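Polyhedrin (PDB 5A9C) probably assembles into the crystalline polyhedra that occlude cypovirus particles and protect them outside the insect host. Local coordinates at residues 85-90 against 195-200; 127-132 against 204-209; 36-41 against 56-61; 26-31 against 210-215. All coordinates share one frame; numbering follows the deposited sequence.

How the interactions relate
Interactions 1, 2 and 3 meet around the end of strand 81-87 and the turn after it. Interaction 3 adjoins interaction 1 through the six-stranded sheet, where N87 O accepts R39 N at 2.9 Å, with centres about 10 Å apart. Interaction 2 lies about 8 Å from interaction 1, centre to centre, and is tied to it by a bond of 2.8 Å from G88 N to L132 O. Interaction 4 is peripheral, its centre about 18 Å from the centre of the chain, yet D211 OD2 reaches H131 N of interaction 2 at 2.9 Å, and S210 OG reaches H196 O of interaction 1 at 2.7 Å. Interactions 1, 3 and 4 also touch the second subunit.

Interaction 1. Residues 85-90 against 195-200; sequences SFNGNI and AHIAYI
S85 and N87 extend from one face of strand 81-87, in the six-stranded antiparallel sheet, to take hold of the backbone at A198. The segment 195-200 leaves helix 185-195 through a Schellman motif, in which H196 adopts a positive phi, and the bonds catch it just after that turn.

The hydrogen bonds form a small ring in which both polar groups of A198 are used. S85 OG, anti to its own backbone N (chi1 177°), donates to A198 O at 2.7 Å, while A198 N donates to N87 OD1 at 2.9 Å. That second bond is nearly straight, at 166°. N87 ND2 closes the ring by donating to S85 OG over 2.8 Å, with the oxygen close to the amide plane. A hydroxyl that both gives and receives, beside an amide with one donor and one acceptor end, suits this buried site well. The N87 amide is gripped further by S133 OG at OD1 and by R39 O at ND2, which should fix its rotation and keep OD1 turned toward A198.

The remaining contacts are van der Waals packing of carbon against the polar groups. The small methyl of A198 fits close to the polar ring, its CB 3.6 Å from S85 OG. I197 crosses the N87 side chain at about a right angle and touches the amide through CB and CG2, while W110 of the second subunit packs on both residues. I197 CG2, anti to the carbonyl carbon of its own residue, rests 3.7 Å from N87 ND2.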
# COMPACT_ATOMS: atom_id res chain seq x y z
N SER A 85 -20.08 -4.46 1.41
CA SER A 85 -20.40 -5.85 1.12
C SER A 85 -19.21 -6.75 1.42
O SER A 85 -18.14 -6.59 0.82
CB SER A 85 -20.80 -5.99 -0.36
OG SER A 85 -21.04 -7.34 -0.71
N PHE A 86 -19.38 -7.68 2.36
CA PHE A 86 -18.33 -8.62 2.74
C PHE A 86 -18.63 -10.00 2.15
O PHE A 86 -19.70 -10.54 2.37
CB PHE A 86 -18.27 -8.77 4.27
CG PHE A 86 -17.82 -7.53 5.00
CD1 PHE A 86 -18.73 -6.56 5.37
CD2 PHE A 86 -16.49 -7.37 5.36
CE1 PHE A 86 -18.32 -5.43 6.06
CE2 PHE A 86 -16.07 -6.25 6.05
CZ PHE A 86 -16.99 -5.27 6.41
N ASN A 87 -17.67 -10.58 1.43
CA ASN A 87 -17.92 -11.87 0.80
C ASN A 87 -16.73 -12.82 0.87
O ASN A 87 -15.59 -12.43 0.58
CB ASN A 87 -18.37 -11.69 -0.65
CG ASN A 87 -19.49 -10.67 -0.79
OD1 ASN A 87 -20.67 -11.01 -0.79
ND2 ASN A 87 -19.11 -9.40 -0.91
N GLY A 88 -17.00 -14.07 1.24
CA GLY A 88 -15.98 -15.10 1.30
C GLY A 88 -15.82 -15.71 2.69
O GLY A 88 -16.67 -15.53 3.56
N ASN A 89 -14.72 -16.42 2.87
CA ASN A 89 -14.41 -17.07 4.14
C ASN A 89 -13.87 -16.06 5.15
O ASN A 89 -12.75 -16.19 5.66
CB ASN A 89 -13.40 -18.19 3.92
CG ASN A 89 -13.13 -18.99 5.18
OD1 ASN A 89 -13.97 -19.06 6.07
ND2 ASN A 89 -11.95 -19.60 5.25
N ILE A 90 -14.68 -15.05 5.44
CA ILE A 90 -14.27 -13.97 6.34
C ILE A 90 -14.56 -14.30 7.80
O ILE A 90 -15.60 -14.88 8.12
CB ILE A 90 -14.94 -12.65 5.95
CG1 ILE A 90 -14.49 -12.23 4.54
CG2 ILE A 90 -14.62 -11.56 6.96
CD1 ILE A 90 -15.13 -10.95 4.04
N ALA A 195 -21.65 -10.57 -10.17
CA ALA A 195 -20.39 -10.71 -9.45
C ALA A 195 -20.51 -11.62 -8.23
O ALA A 195 -19.52 -11.90 -7.55
CB ALA A 195 -19.85 -9.34 -9.04
N HIS A 196 -21.73 -12.08 -7.97
CA HIS A 196 -22.01 -12.95 -6.83
C HIS A 196 -21.57 -12.33 -5.51
O HIS A 196 -20.81 -12.92 -4.75
CB HIS A 196 -21.34 -14.32 -7.01
CG HIS A 196 -21.20 -14.73 -8.45
ND1 HIS A 196 -22.29 -15.00 -9.25
CD2 HIS A 196 -20.11 -14.91 -9.22
CE1 HIS A 196 -21.87 -15.33 -10.46
NE2 HIS A 196 -20.54 -15.28 -10.47
N ILE A 197 -22.06 -11.11 -5.25
CA ILE A 197 -21.72 -10.41 -4.01
C ILE A 197 -22.97 -9.81 -3.37
O ILE A 197 -23.92 -9.45 -4.07
CB ILE A 197 -20.70 -9.28 -4.25
CG1 ILE A 197 -21.20 -8.34 -5.34
CG2 ILE A 197 -19.33 -9.86 -4.58
CD1 ILE A 197 -20.29 -7.16 -5.59
N ALA A 198 -22.98 -9.71 -2.05
CA ALA A 198 -24.12 -9.16 -1.34
C ALA A 198 -24.35 -7.70 -1.71
O ALA A 198 -23.40 -6.94 -1.88
CB ALA A 198 -23.93 -9.29 0.16
N TYR A 199 -25.62 -7.33 -1.85
CA TYR A 199 -26.00 -5.93 -2.01
C TYR A 199 -27.38 -5.70 -1.40
O TYR A 199 -28.23 -6.58 -1.44
CB TYR A 199 -25.97 -5.50 -3.48
CG TYR A 199 -26.43 -4.07 -3.69
CD1 TYR A 199 -25.63 -3.00 -3.30
CD2 TYR A 199 -27.67 -3.79 -4.25
CE1 TYR A 199 -26.05 -1.69 -3.47
CE2 TYR A 199 -28.09 -2.49 -4.43
CZ TYR A 199 -27.29 -1.44 -4.04
OH TYR A 199 -27.72 -0.15 -4.22
N ILE A 200 -27.57 -4.52 -0.84
CA ILE A 200 -28.85 -4.14 -0.24
C ILE A 200 -29.43 -2.99 -1.04
O ILE A 200 -28.83 -1.92 -1.10
CB ILE A 200 -28.67 -3.69 1.22
CG1 ILE A 200 -27.83 -4.71 1.99
CG2 ILE A 200 -30.02 -3.46 1.89
CD1 ILE A 200 -27.49 -4.27 3.40

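Interaction 2. Residues 127-132 against 204-209; sequences RKAGHL and GLIVAS
A129 and S209 make the tight, inner end of this contact. S209 OG donates to A129 O at 2.6 Å, nearly along the C=O axis, and the same hydroxyl accepts D211 N. The A129 methyl packs on I206 CG2 at 3.6 Å; a small residue suits the place where the backbone comes nearest S209. The other branch of I206 reaches K128, with CD1 only 3.1 Å from K128 O. G130 follows with a positive phi of 136° and passes beside S209 OG, a place where the absence of a side chain suits both the turn and the hydroxyl.

Toward solvent the contact thins to one long polar arm. R127 bends at chi3 and grips G204 O end-on with two nitrogens, NH1 at 3.1 Å and NH2 at 3.2 Å. Both bonds are well short of straight, as expected when one oxygen serves two donors. I206 slides past the arginine in the opposite direction and lays CG1 over a face of the guanidinium.

Around this, R127 pairs through its backbone with A135 of strand 133-139, V207 pairs with Y199 of strand 199-200, and V207 and A208 pack against helix 185-195.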
# COMPACT_ATOMS: atom_id res chain seq x y z
N ARG A 127 -25.47 -7.47 8.21
CA ARG A 127 -26.64 -8.27 7.87
C ARG A 127 -26.27 -9.51 7.06
O ARG A 127 -25.47 -9.42 6.12
CB ARG A 127 -27.66 -7.44 7.09
CG ARG A 127 -28.06 -6.14 7.77
CD ARG A 127 -29.02 -5.33 6.89
NE ARG A 127 -30.20 -6.10 6.51
CZ ARG A 127 -31.16 -5.66 5.70
NH1 ARG A 127 -31.08 -4.44 5.17
NH2 ARG A 127 -32.19 -6.44 5.41
N LYS A 128 -26.85 -10.65 7.41
CA LYS A 128 -26.59 -11.90 6.69
C LYS A 128 -27.23 -11.90 5.31
O LYS A 128 -28.44 -11.70 5.18
CB LYS A 128 -27.11 -13.10 7.49
CG LYS A 128 -26.43 -13.32 8.83
CD LYS A 128 -26.98 -14.57 9.51
CE LYS A 128 -26.46 -14.72 10.93
NZ LYS A 128 -27.03 -15.93 11.59
N ALA A 129 -26.43 -12.14 4.29
CA ALA A 129 -26.92 -12.22 2.92
C ALA A 129 -26.59 -13.58 2.30
O ALA A 129 -26.55 -13.73 1.08
CB ALA A 129 -26.33 -11.09 2.08
N GLY A 130 -26.37 -14.57 3.17
CA GLY A 130 -25.99 -15.90 2.74
C GLY A 130 -24.87 -16.41 3.62
O GLY A 130 -24.33 -15.65 4.44
N HIS A 131 -24.50 -17.68 3.48
CA HIS A 131 -23.44 -18.22 4.32
C HIS A 131 -22.09 -17.58 3.97
O HIS A 131 -21.19 -17.51 4.81
CB HIS A 131 -23.38 -19.75 4.23
CG HIS A 131 -22.98 -20.28 2.88
ND1 HIS A 131 -21.66 -20.47 2.52
CD2 HIS A 131 -23.72 -20.67 1.82
CE1 HIS A 131 -21.61 -20.95 1.29
NE2 HIS A 131 -22.84 -21.08 0.84
N LEU A 132 -21.98 -17.08 2.75
CA LEU A 132 -20.73 -16.48 2.27
C LEU A 132 -20.68 -14.96 2.40
O LEU A 132 -19.63 -14.36 2.19
CB LEU A 132 -20.50 -16.86 0.80
CG LEU A 132 -19.94 -18.26 0.52
CD1 LEU A 132 -20.07 -18.59 -0.96
CD2 LEU A 132 -18.49 -18.35 0.97
N GLY A 204 -34.02 -1.63 1.14
CA GLY A 204 -33.48 -2.39 2.24
C GLY A 204 -33.48 -3.89 2.02
O GLY A 204 -33.16 -4.66 2.92
N LEU A 205 -33.84 -4.31 0.81
CA LEU A 205 -33.90 -5.73 0.49
C LEU A 205 -32.54 -6.27 0.07
O LEU A 205 -31.78 -5.59 -0.62
CB LEU A 205 -34.94 -6.00 -0.60
CG LEU A 205 -36.40 -5.75 -0.22
CD1 LEU A 205 -37.33 -5.98 -1.40
CD2 LEU A 205 -36.79 -6.64 0.96
N ILE A 206 -32.25 -7.49 0.49
CA ILE A 206 -31.05 -8.18 0.03
C ILE A 206 -31.33 -8.76 -1.35
O ILE A 206 -32.08 -9.72 -1.50
CB ILE A 206 -30.64 -9.30 1.00
CG1 ILE A 206 -30.37 -8.70 2.39
CG2 ILE A 206 -29.42 -10.04 0.48
CD1 ILE A 206 -30.11 -9.74 3.46
N VAL A 207 -30.72 -8.16 -2.37
CA VAL A 207 -31.05 -8.48 -3.76
C VAL A 207 -29.92 -9.18 -4.51
O VAL A 207 -30.05 -9.48 -5.69
CB VAL A 207 -31.48 -7.22 -4.53
CG1 VAL A 207 -32.77 -6.66 -3.96
CG2 VAL A 207 -30.37 -6.17 -4.49
N ALA A 208 -28.81 -9.42 -3.82
CA ALA A 208 -27.71 -10.18 -4.39
C ALA A 208 -26.98 -10.96 -3.31
O ALA A 208 -26.97 -10.56 -2.14
CB ALA A 208 -26.74 -9.25 -5.13
N SER A 209 -26.38 -12.08 -3.69
CA SER A 209 -25.73 -12.95 -2.72
C SER A 209 -24.62 -13.75 -3.39
O SER A 209 -24.63 -13.94 -4.61
CB SER A 209 -26.76 -13.90 -2.10
OG SER A 209 -26.14 -14.83 -1.22

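Interaction 3. Residues 36-41 against 56-61; sequences AMMRVV and YVFPDY
M38 CB lies over one face of the F58 ring, 3.9 Å from the ring centroid and 21° off the normal, a CH-pi contact displaced toward the rim. M38 SD stands obliquely to the ring, 4.8 Å from the F58 centroid in a Met-aromatic contact, and the bend at chi3 (-70°) brings CE back to the rim at CE2. The F58 ring is swung toward the partner strand because CG sits between the backbone N and the carbonyl carbon (chi1 61°). V40 meets the same ring differently: CG2 lies in its plane at the edge, 3.6 Å from CE1. The unbranched methionine puts its CB over the face and still bends its end round to the rim, while the branched valine fills the edge.

These residues share one face of a beta hairpin, strands 38-45 and 51-58, inside the six-stranded antiparallel sheet. M38 with F58 and V40 with Y56 are hydrogen-bonded pairs; M38 N reaches F58 O at 2.7 Å and Y56 N reaches V40 O at 2.8 Å.

R39 and V57, the non-hydrogen-bonded pair between them, occupy the other face. Their side chains run side by side in the same direction, with R39 CG 3.7 Å from V57 CG1. The extended arginine carries its charge past the valine to a salt bridge with D55, and W110 of the second subunit packs on it. M37 curls back at chi2 and chi3, placing CE 3.7 Å from V57 CB.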
# COMPACT_ATOMS: atom_id res chain seq x y z
N ALA A 36 -8.12 -19.22 -1.15
CA ALA A 36 -9.27 -18.71 -1.88
C ALA A 36 -9.29 -17.19 -1.85
O ALA A 36 -8.68 -16.57 -0.98
CB ALA A 36 -10.56 -19.28 -1.30
N MET A 37 -9.98 -16.61 -2.81
CA MET A 37 -10.15 -15.16 -2.85
C MET A 37 -11.35 -14.74 -2.01
O MET A 37 -12.35 -15.46 -1.92
CB MET A 37 -10.31 -14.67 -4.29
CG MET A 37 -9.09 -14.91 -5.16
SD MET A 37 -7.64 -14.01 -4.58
CE MET A 37 -8.13 -12.33 -4.93
N MET A 38 -11.23 -13.58 -1.38
CA MET A 38 -12.36 -12.93 -0.73
C MET A 38 -12.70 -11.68 -1.53
O MET A 38 -11.90 -11.22 -2.34
CB MET A 38 -12.03 -12.57 0.72
CG MET A 38 -11.99 -13.77 1.66
SD MET A 38 -11.25 -13.37 3.26
CE MET A 38 -9.54 -13.16 2.77
N ARG A 39 -13.89 -11.13 -1.31
CA ARG A 39 -14.30 -9.96 -2.05
C ARG A 39 -15.07 -8.99 -1.17
O ARG A 39 -16.12 -9.34 -0.63
CB ARG A 39 -15.14 -10.35 -3.27
CG ARG A 39 -15.33 -9.22 -4.27
CD ARG A 39 -15.89 -9.75 -5.58
NE ARG A 39 -15.85 -8.75 -6.64
CZ ARG A 39 -16.03 -9.02 -7.93
NH1 ARG A 39 -16.26 -10.27 -8.31
NH2 ARG A 39 -15.98 -8.05 -8.83
N VAL A 40 -14.54 -7.79 -1.03
CA VAL A 40 -15.20 -6.74 -0.28
C VAL A 40 -15.46 -5.57 -1.20
O VAL A 40 -14.57 -5.14 -1.94
CB VAL A 40 -14.35 -6.28 0.93
CG1 VAL A 40 -14.98 -5.06 1.58
CG2 VAL A 40 -14.22 -7.41 1.93
N VAL A 41 -16.69 -5.07 -1.19
CA VAL A 41 -17.05 -3.94 -2.03
C VAL A 41 -17.69 -2.84 -1.20
O VAL A 41 -18.59 -3.10 -0.40
CB VAL A 41 -18.00 -4.36 -3.16
CG1 VAL A 41 -18.26 -3.18 -4.08
CG2 VAL A 41 -17.43 -5.54 -3.94
N TYR A 56 -12.72 -4.72 -3.98
CA TYR A 56 -11.45 -5.33 -3.60
C TYR A 56 -11.53 -6.85 -3.61
O TYR A 56 -12.42 -7.44 -2.99
CB TYR A 56 -11.02 -4.88 -2.20
CG TYR A 56 -10.96 -3.38 -2.01
CD1 TYR A 56 -12.08 -2.67 -1.60
CD2 TYR A 56 -9.79 -2.67 -2.25
CE1 TYR A 56 -12.04 -1.30 -1.42
CE2 TYR A 56 -9.73 -1.30 -2.08
CZ TYR A 56 -10.86 -0.62 -1.66
OH TYR A 56 -10.81 0.74 -1.49
N VAL A 57 -10.61 -7.49 -4.32
CA VAL A 57 -10.43 -8.93 -4.19
C VAL A 57 -9.05 -9.21 -3.60
O VAL A 57 -8.07 -8.56 -3.96
CB VAL A 57 -10.63 -9.68 -5.53
CG1 VAL A 57 -12.04 -9.45 -6.04
CG2 VAL A 57 -9.61 -9.24 -6.56
N PHE A 58 -9.00 -10.18 -2.69
CA PHE A 58 -7.81 -10.42 -1.87
C PHE A 58 -7.91 -11.79 -1.21
O PHE A 58 -9.01 -12.21 -0.85
CB PHE A 58 -7.70 -9.35 -0.79
CG PHE A 58 -8.87 -9.32 0.15
CD1 PHE A 58 -10.07 -8.73 -0.24
CD2 PHE A 58 -8.79 -9.89 1.40
CE1 PHE A 58 -11.15 -8.71 0.62
CE2 PHE A 58 -9.87 -9.88 2.26
CZ PHE A 58 -11.06 -9.28 1.87
N PRO A 59 -6.78 -12.47 -1.03
CA PRO A 59 -6.77 -13.84 -0.50
C PRO A 59 -6.68 -13.98 1.03
O PRO A 59 -7.12 -15.01 1.55
CB PRO A 59 -5.53 -14.45 -1.14
CG PRO A 59 -4.60 -13.29 -1.28
CD PRO A 59 -5.47 -12.09 -1.60
N ASP A 60 -6.13 -12.99 1.73
CA ASP A 60 -5.86 -13.18 3.16
C ASP A 60 -6.45 -12.11 4.07
O ASP A 60 -7.11 -12.43 5.07
CB ASP A 60 -4.35 -13.29 3.39
CG ASP A 60 -3.76 -14.54 2.76
OD1 ASP A 60 -4.22 -15.65 3.10
OD2 ASP A 60 -2.84 -14.41 1.94
N TYR A 61 -6.20 -10.84 3.75
CA TYR A 61 -6.72 -9.75 4.57
C TYR A 61 -6.82 -8.46 3.77
O TYR A 61 -6.11 -8.26 2.79
CB TYR A 61 -5.85 -9.54 5.82
CG TYR A 61 -4.43 -9.15 5.50
CD1 TYR A 61 -4.07 -7.81 5.35
CD2 TYR A 61 -3.45 -10.12 5.34
CE1 TYR A 61 -2.77 -7.46 5.04
CE2 TYR A 61 -2.14 -9.77 5.04
CZ TYR A 61 -1.81 -8.44 4.89
OH TYR A 61 -0.51 -8.09 4.59

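Interaction 4. Residues 26-31 against 210-215; sequences QINTAP and SDAYIS
N28 clasps the backbone of A212 with both ends of its carboxamide, forming a cyclic pair of hydrogen bonds between the last part of the N-terminal helix 15-29 and the irregular C-terminal tail. A212 N donates to OD1 of N28 at 2.8 Å, and ND2 of N28 donates to A212 O at 2.9 Å. Both bonds are almost straight, at 168° and 169°, and each donor approaches a lone pair in the carbonyl plane of its acceptor. An asparagine is apt here because its amide offers one donor and one acceptor side by side, matching the N-H and C=O of a single residue in an extended chain. The A212 methyl turns toward the helix and meets I27 CG2 at 3.8 Å, so a small apolar contact lies beside the polar clasp.

In the next shell, N28 sits in the last turn of the helix, where Q26 O accepts both T29 N and A30 N, the latter at 2.7 Å. Its CG, anti to the carbonyl carbon (chi1 -79°), starts the amide toward the tail. On the tail side, the D211 carboxylate accepts the backbone N-H groups of H131 and L132, holding the chain in place just before A212. H131 NE2 also makes a weak bond to N28 OD1.

Farther out, the second subunit borders the contact. Its R111 packs on I27 and A212 and bonds S210 O, while its R114 bonds A30 O. Behind A212 the tail is held by S210 OG, which bonds both S133 OG and H196 O.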
# COMPACT_ATOMS: atom_id res chain seq x y z
N GLN A 26 -19.54 -27.19 -4.88
CA GLN A 26 -18.16 -26.80 -5.12
C GLN A 26 -18.03 -25.29 -5.17
O GLN A 26 -17.12 -24.71 -4.56
CB GLN A 26 -17.67 -27.42 -6.43
CG GLN A 26 -16.17 -27.50 -6.57
CD GLN A 26 -15.75 -28.30 -7.79
OE1 GLN A 26 -16.26 -28.08 -8.89
NE2 GLN A 26 -14.83 -29.24 -7.60
N ILE A 27 -18.93 -24.64 -5.89
CA ILE A 27 -18.94 -23.18 -5.95
C ILE A 27 -19.10 -22.55 -4.57
O ILE A 27 -18.46 -21.55 -4.25
CB ILE A 27 -20.05 -22.68 -6.89
CG1 ILE A 27 -19.72 -23.05 -8.34
CG2 ILE A 27 -20.24 -21.18 -6.74
CD1 ILE A 27 -20.85 -22.81 -9.33
N ASN A 28 -19.96 -23.14 -3.75
CA ASN A 28 -20.23 -22.62 -2.41
C ASN A 28 -19.12 -22.92 -1.42
O ASN A 28 -19.01 -22.28 -0.38
CB ASN A 28 -21.56 -23.16 -1.87
CG ASN A 28 -22.76 -22.44 -2.43
OD1 ASN A 28 -22.79 -21.21 -2.47
ND2 ASN A 28 -23.76 -23.19 -2.87
N THR A 29 -18.29 -23.91 -1.74
CA THR A 29 -17.26 -24.40 -0.83
C THR A 29 -15.86 -23.91 -1.20
O THR A 29 -15.00 -23.77 -0.34
CB THR A 29 -17.26 -25.94 -0.77
OG1 THR A 29 -18.56 -26.40 -0.37
CG2 THR A 29 -16.23 -26.44 0.24
N ALA A 30 -15.64 -23.67 -2.49
CA ALA A 30 -14.32 -23.23 -2.97
C ALA A 30 -13.77 -22.02 -2.21
O ALA A 30 -12.56 -21.94 -1.96
CB ALA A 30 -14.36 -22.96 -4.47
N PRO A 31 -14.63 -21.06 -1.84
CA PRO A 31 -14.12 -19.89 -1.12
C PRO A 31 -13.53 -20.21 0.26
O PRO A 31 -12.89 -19.34 0.85
CB PRO A 31 -15.37 -19.01 -0.97
CG PRO A 31 -16.24 -19.40 -2.11
CD PRO A 31 -16.03 -20.88 -2.26
N SER A 210 -23.67 -14.23 -2.59
CA SER A 210 -22.60 -15.08 -3.10
C SER A 210 -23.04 -16.53 -3.17
O SER A 210 -22.44 -17.33 -3.88
CB SER A 210 -21.37 -14.95 -2.21
OG SER A 210 -20.89 -13.62 -2.19
N ASP A 211 -24.09 -16.87 -2.42
CA ASP A 211 -24.58 -18.25 -2.34
C ASP A 211 -25.15 -18.75 -3.67
O ASP A 211 -26.05 -18.14 -4.24
CB ASP A 211 -25.65 -18.37 -1.26
CG ASP A 211 -25.08 -18.25 0.14
OD1 ASP A 211 -23.94 -17.76 0.28
OD2 ASP A 211 -25.78 -18.64 1.10
N ALA A 212 -24.64 -19.89 -4.13
CA ALA A 212 -25.13 -20.50 -5.36
C ALA A 212 -26.29 -21.45 -5.05
O ALA A 212 -26.21 -22.27 -4.14
CB ALA A 212 -24.01 -21.26 -6.07
N TYR A 213 -27.38 -21.31 -5.82
CA TYR A 213 -28.55 -22.16 -5.69
C TYR A 213 -28.74 -22.95 -6.98
O TYR A 213 -28.65 -22.39 -8.07
CB TYR A 213 -29.81 -21.32 -5.45
CG TYR A 213 -29.98 -20.77 -4.05
CD1 TYR A 213 -28.92 -20.77 -3.15
CD2 TYR A 213 -31.20 -20.24 -3.63
CE1 TYR A 213 -29.08 -20.26 -1.87
CE2 TYR A 213 -31.36 -19.74 -2.36
CZ TYR A 213 -30.30 -19.75 -1.48
OH TYR A 213 -30.46 -19.25 -0.21
N ILE A 214 -29.03 -24.25 -6.86
CA ILE A 214 -29.12 -25.11 -8.04
C ILE A 214 -30.30 -24.78 -8.96
O ILE A 214 -30.24 -25.04 -10.16
CB ILE A 214 -29.14 -26.62 -7.64
CG1 ILE A 214 -28.94 -27.50 -8.88
CG2 ILE A 214 -30.44 -26.96 -6.91
CD1 ILE A 214 -28.76 -28.97 -8.57
N SER A 215 -31.35 -24.20 -8.40
CA SER A 215 -32.51 -23.81 -9.21
C SER A 215 -32.82 -22.31 -9.12
O SER A 215 -33.90 -21.87 -9.51
CB SER A 215 -33.74 -24.61 -8.79
OG SER A 215 -33.56 -25.99 -9.07